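Local coordinates for protein copper-containing nitrite reductase (Hyphomicrobium denitrificans 1NES1, PDB 6TFO) that probably reduces nitrite to nitric oxide with electrons from cytochrome c, passing them through bound copper ions in a multidomain homotrimer, at residues 298-304 with 326-332. Residue numbers count along the deposited sequence, not the author numbering.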
ATOM      1  N   MET C 298     -12.916 -36.286 -20.214  1.00 45.00           N
ATOM      2  CA  MET C 298     -12.589 -36.039 -18.792  1.00 41.82           C
ATOM      3  C   MET C 298     -12.387 -34.537 -18.559  1.00 45.11           C
ATOM      4  O   MET C 298     -11.804 -33.855 -19.427  1.00 41.39           O
ATOM      5  CB  MET C 298     -11.350 -36.825 -18.361  1.00 41.71           C
ATOM      6  CG  MET C 298     -11.596 -38.310 -18.286  1.00 40.22           C
ATOM      7  SD  MET C 298     -10.425 -39.187 -17.216  1.00 40.66           S
ATOM      8  CE  MET C 298     -11.223 -39.056 -15.617  1.00 40.38           C
ATOM      9  N   GLN C 299     -12.908 -34.037 -17.431  1.00 43.33           N
ATOM     10  CA  GLN C 299     -12.847 -32.607 -17.040  1.00 42.02           C
ATOM     11  C   GLN C 299     -11.808 -32.472 -15.935  1.00 40.42           C
ATOM     12  O   GLN C 299     -11.781 -33.309 -15.015  1.00 42.25           O
ATOM     13  CB  GLN C 299     -14.219 -32.099 -16.587  1.00 42.88           C
ATOM     14  CG  GLN C 299     -14.207 -30.720 -15.961  1.00 39.14           C
ATOM     15  CD  GLN C 299     -15.604 -30.280 -15.625  1.00 40.93           C
ATOM     16  OE1 GLN C 299     -16.551 -30.551 -16.369  1.00 40.48           O
ATOM     17  NE2 GLN C 299     -15.733 -29.604 -14.491  1.00 38.30           N
ATOM     18  N   GLY C 300     -11.006 -31.420 -16.013  1.00 43.83           N
ATOM     19  CA  GLY C 300     -10.085 -31.067 -14.923  1.00 44.58           C
ATOM     20  C   GLY C 300      -9.803 -29.587 -14.897  1.00 42.82           C
ATOM     21  O   GLY C 300     -10.273 -28.856 -15.809  1.00 34.49           O
ATOM     22  N   GLU C 301      -9.055 -29.177 -13.879  1.00 44.50           N
ATOM     23  CA  GLU C 301      -8.705 -27.761 -13.623  1.00 45.67           C
ATOM     24  C   GLU C 301      -7.177 -27.597 -13.662  1.00 44.66           C
ATOM     25  O   GLU C 301      -6.439 -28.529 -13.302  1.00 44.79           O
ATOM     26  CB  GLU C 301      -9.272 -27.288 -12.275  1.00 49.19           C
ATOM     27  CG  GLU C 301     -10.676 -27.783 -11.926  1.00 46.95           C
ATOM     28  CD  GLU C 301     -10.751 -28.825 -10.825  1.00 46.63           C
ATOM     29  OE1 GLU C 301      -9.882 -28.805  -9.916  1.00 51.70           O
ATOM     30  OE2 GLU C 301     -11.694 -29.642 -10.848  1.00 46.33           O
ATOM     31  N   ILE C 302      -6.720 -26.421 -14.076  1.00 42.71           N
ATOM     32  CA  ILE C 302      -5.295 -26.009 -14.009  1.00 46.62           C
ATOM     33  C   ILE C 302      -5.244 -24.664 -13.265  1.00 43.36           C
ATOM     34  O   ILE C 302      -6.111 -23.795 -13.505  1.00 38.74           O
ATOM     35  CB  ILE C 302      -4.665 -26.013 -15.424  1.00 47.96           C
ATOM     36  CG1 ILE C 302      -4.470 -27.448 -15.921  1.00 45.64           C
ATOM     37  CG2 ILE C 302      -3.365 -25.224 -15.457  1.00 51.08           C
ATOM     38  CD1 ILE C 302      -3.904 -27.559 -17.312  1.00 44.05           C
ATOM     39  N   TYR C 303      -4.282 -24.554 -12.353  1.00 44.38           N
ATOM     40  CA  TYR C 303      -4.125 -23.456 -11.366  1.00 47.20           C
ATOM     41  C   TYR C 303      -2.852 -22.680 -11.724  1.00 45.39           C
ATOM     42  O   TYR C 303      -1.753 -23.068 -11.304  1.00 49.28           O
ATOM     43  CB  TYR C 303      -4.065 -24.041  -9.951  1.00 43.96           C
ATOM     44  CG  TYR C 303      -5.296 -24.788  -9.526  1.00 44.96           C
ATOM     45  CD1 TYR C 303      -5.533 -26.085  -9.961  1.00 47.37           C
ATOM     46  CD2 TYR C 303      -6.241 -24.196  -8.704  1.00 43.64           C
ATOM     47  CE1 TYR C 303      -6.673 -26.784  -9.574  1.00 44.02           C
ATOM     48  CE2 TYR C 303      -7.382 -24.880  -8.305  1.00 42.52           C
ATOM     49  CZ  TYR C 303      -7.605 -26.176  -8.742  1.00 42.63           C
ATOM     50  OH  TYR C 303      -8.733 -26.853  -8.370  1.00 39.89           O
ATOM     51  N   THR C 304      -2.988 -21.626 -12.522  1.00 42.89           N
ATOM     52  CA  THR C 304      -1.844 -20.842 -13.040  1.00 40.49           C
ATOM     53  C   THR C 304      -1.686 -19.542 -12.257  1.00 40.50           C
ATOM     54  O   THR C 304      -2.716 -18.972 -11.815  1.00 41.04           O
ATOM     55  CB  THR C 304      -1.994 -20.561 -14.536  1.00 40.73           C
ATOM     56  OG1 THR C 304      -3.235 -19.884 -14.754  1.00 35.48           O
ATOM     57  CG2 THR C 304      -1.936 -21.826 -15.363  1.00 41.95           C
ATOM     58  N   PRO C 326      -8.916 -22.197  -9.488  1.00 44.80           N
ATOM     59  CA  PRO C 326      -8.237 -22.456 -10.747  1.00 45.10           C
ATOM     60  C   PRO C 326      -8.496 -21.349 -11.774  1.00 44.30           C
ATOM     61  O   PRO C 326      -9.407 -20.550 -11.596  1.00 44.46           O
ATOM     62  CB  PRO C 326      -8.896 -23.752 -11.214  1.00 49.10           C
ATOM     63  CG  PRO C 326     -10.308 -23.621 -10.701  1.00 46.13           C
ATOM     64  CD  PRO C 326     -10.143 -22.992  -9.335  1.00 46.75           C
ATOM     65  N   GLU C 327      -7.685 -21.337 -12.826  1.00 43.56           N
ATOM     66  CA  GLU C 327      -7.793 -20.362 -13.938  1.00 43.81           C
ATOM     67  C   GLU C 327      -8.355 -21.070 -15.161  1.00 41.16           C
ATOM     68  O   GLU C 327      -9.070 -20.425 -15.927  1.00 39.40           O
ATOM     69  CB  GLU C 327      -6.425 -19.757 -14.256  1.00 46.69           C
ATOM     70  CG  GLU C 327      -5.899 -18.806 -13.183  1.00 46.87           C
ATOM     71  CD  GLU C 327      -6.798 -17.619 -12.904  1.00 44.88           C
ATOM     72  OE1 GLU C 327      -7.561 -17.191 -13.830  1.00 44.95           O
ATOM     73  OE2 GLU C 327      -6.745 -17.158 -11.751  1.00 44.12           O
ATOM     74  N   TYR C 328      -8.010 -22.347 -15.329  1.00 42.29           N
ATOM     75  CA  TYR C 328      -8.429 -23.172 -16.490  1.00 47.77           C
ATOM     76  C   TYR C 328      -9.328 -24.321 -16.017  1.00 46.25           C
ATOM     77  O   TYR C 328      -8.965 -25.039 -15.063  1.00 42.97           O
ATOM     78  CB  TYR C 328      -7.203 -23.672 -17.251  1.00 47.65           C
ATOM     79  CG  TYR C 328      -6.391 -22.578 -17.901  1.00 44.28           C
ATOM     80  CD1 TYR C 328      -5.486 -21.821 -17.168  1.00 40.49           C
ATOM     81  CD2 TYR C 328      -6.517 -22.316 -19.255  1.00 43.95           C
ATOM     82  CE1 TYR C 328      -4.734 -20.827 -17.764  1.00 41.91           C
ATOM     83  CE2 TYR C 328      -5.773 -21.322 -19.871  1.00 43.63           C
ATOM     84  CZ  TYR C 328      -4.887 -20.569 -19.120  1.00 43.56           C
ATOM     85  OH  TYR C 328      -4.138 -19.601 -19.718  1.00 48.62           O
ATOM     86  N   PHE C 329     -10.500 -24.435 -16.654  1.00 43.79           N
ATOM     87  CA  PHE C 329     -11.420 -25.599 -16.606  1.00 42.67           C
ATOM     88  C   PHE C 329     -11.397 -26.245 -17.994  1.00 39.39           C
ATOM     89  O   PHE C 329     -11.817 -25.550 -18.959  1.00 38.65           O
ATOM     90  CB  PHE C 329     -12.829 -25.134 -16.246  1.00 42.13           C
ATOM     91  CG  PHE C 329     -13.058 -24.905 -14.780  1.00 43.68           C
ATOM     92  CD1 PHE C 329     -13.358 -25.960 -13.939  1.00 42.73           C
ATOM     93  CD2 PHE C 329     -12.954 -23.639 -14.237  1.00 45.33           C
ATOM     94  CE1 PHE C 329     -13.575 -25.746 -12.585  1.00 44.24           C
ATOM     95  CE2 PHE C 329     -13.160 -23.432 -12.882  1.00 45.02           C
ATOM     96  CZ  PHE C 329     -13.476 -24.485 -12.064  1.00 40.03           C
ATOM     97  N   LEU C 330     -10.926 -27.489 -18.102  1.00 34.89           N
ATOM     98  CA  LEU C 330     -10.615 -28.108 -19.420  1.00 40.39           C
ATOM     99  C   LEU C 330     -11.276 -29.482 -19.615  1.00 42.79           C
ATOM    100  O   LEU C 330     -11.289 -30.312 -18.662  1.00 44.15           O
ATOM    101  CB  LEU C 330      -9.095 -28.237 -19.548  1.00 41.48           C
ATOM    102  CG  LEU C 330      -8.304 -26.956 -19.295  1.00 40.33           C
ATOM    103  CD1 LEU C 330      -6.836 -27.290 -19.120  1.00 40.62           C
ATOM    104  CD2 LEU C 330      -8.525 -25.947 -20.412  1.00 39.41           C
ATOM    105  N   PHE C 331     -11.752 -29.721 -20.843  1.00 45.04           N
ATOM    106  CA  PHE C 331     -12.030 -31.077 -21.389  1.00 44.78           C
ATOM    107  C   PHE C 331     -10.779 -31.561 -22.120  1.00 45.72           C
ATOM    108  O   PHE C 331     -10.319 -30.853 -23.009  1.00 45.06           O
ATOM    109  CB  PHE C 331     -13.220 -31.071 -22.351  1.00 40.38           C
ATOM    110  CG  PHE C 331     -14.560 -30.779 -21.723  1.00 36.92           C
ATOM    111  CD1 PHE C 331     -14.936 -31.381 -20.532  1.00 36.65           C
ATOM    112  CD2 PHE C 331     -15.462 -29.927 -22.341  1.00 38.17           C
ATOM    113  CE1 PHE C 331     -16.170 -31.112 -19.961  1.00 35.18           C
ATOM    114  CE2 PHE C 331     -16.707 -29.670 -21.777  1.00 35.19           C
ATOM    115  CZ  PHE C 331     -17.051 -30.249 -20.583  1.00 36.95           C
ATOM    116  N   ASN C 332     -10.247 -32.718 -21.718  1.00 51.95           N
ATOM    117  CA  ASN C 332      -9.155 -33.442 -22.417  1.00 49.54           C
ATOM    118  C   ASN C 332      -7.988 -32.470 -22.613  1.00 49.97           C
ATOM    119  O   ASN C 332      -7.445 -32.392 -23.737  1.00 50.65           O
ATOM    120  CB  ASN C 332      -9.634 -34.061 -23.738  1.00 50.48           C
ATOM    121  CG  ASN C 332     -10.679 -35.150 -23.574  1.00 49.02           C
ATOM    122  OD1 ASN C 332     -11.352 -35.242 -22.551  1.00 46.21           O
ATOM    123  ND2 ASN C 332     -10.835 -35.987 -24.582  1.00 40.56           N
TER
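An antiparallel pairing of two strands forms one edge of a cupredoxin sheet in the third cupredoxin domain of the chain: strand 328-331 is outermost within the chain and borders strand 293-302, whose other neighbour is strand 351-360. The backbone ladder is regular in the middle. Gly300 and Leu330 exchange two hydrogen bonds (Gly300 N to Leu330 O 2.9 Å, Leu330 N to Gly300 O 2.7 Å), and Ile302 N reaches Tyr328 O at 2.8 Å. Alongside these rungs, Gln299 CA lies 3.2 Å from Leu330 O and Glu301 CA 3.1 Å from Tyr328 O in CA-H...O contacts. The two ends are finished differently. At one, a classic beta bulge sets Glu327 and Tyr328 against Ile302, whose O accepts both Glu327 N and Tyr328 N at 3.0 Å. At the other, Asn332 departs from extended geometry, yet its N donates to Met298 O (3.0 Å) while its OD1 accepts Met298 N (3.0 Å), the side chain standing in for a backbone carbonyl. One face of the sheet carries Ile302, Tyr328 and Leu330, with Ile302 CD1 3.5 Å from Leu330 CD1; Leu180 of strand 166-181 in the preceding domain covers this patch. The other bears Gln299, Glu301, Phe329 and Phe331, where Gln299 bonds to Ser365 and Asp418. Beside the bulge, Pro326 CB sits 3.6 Å from the Tyr303 ring centroid in a CH-pi contact, and Tyr303 OH donates to Glu301 OE1 (2.7 Å). Main-chain bonds, extended by the Asn332 side chain, thus hold the register, while the largely apolar face packs this sheet edge on the preceding domain.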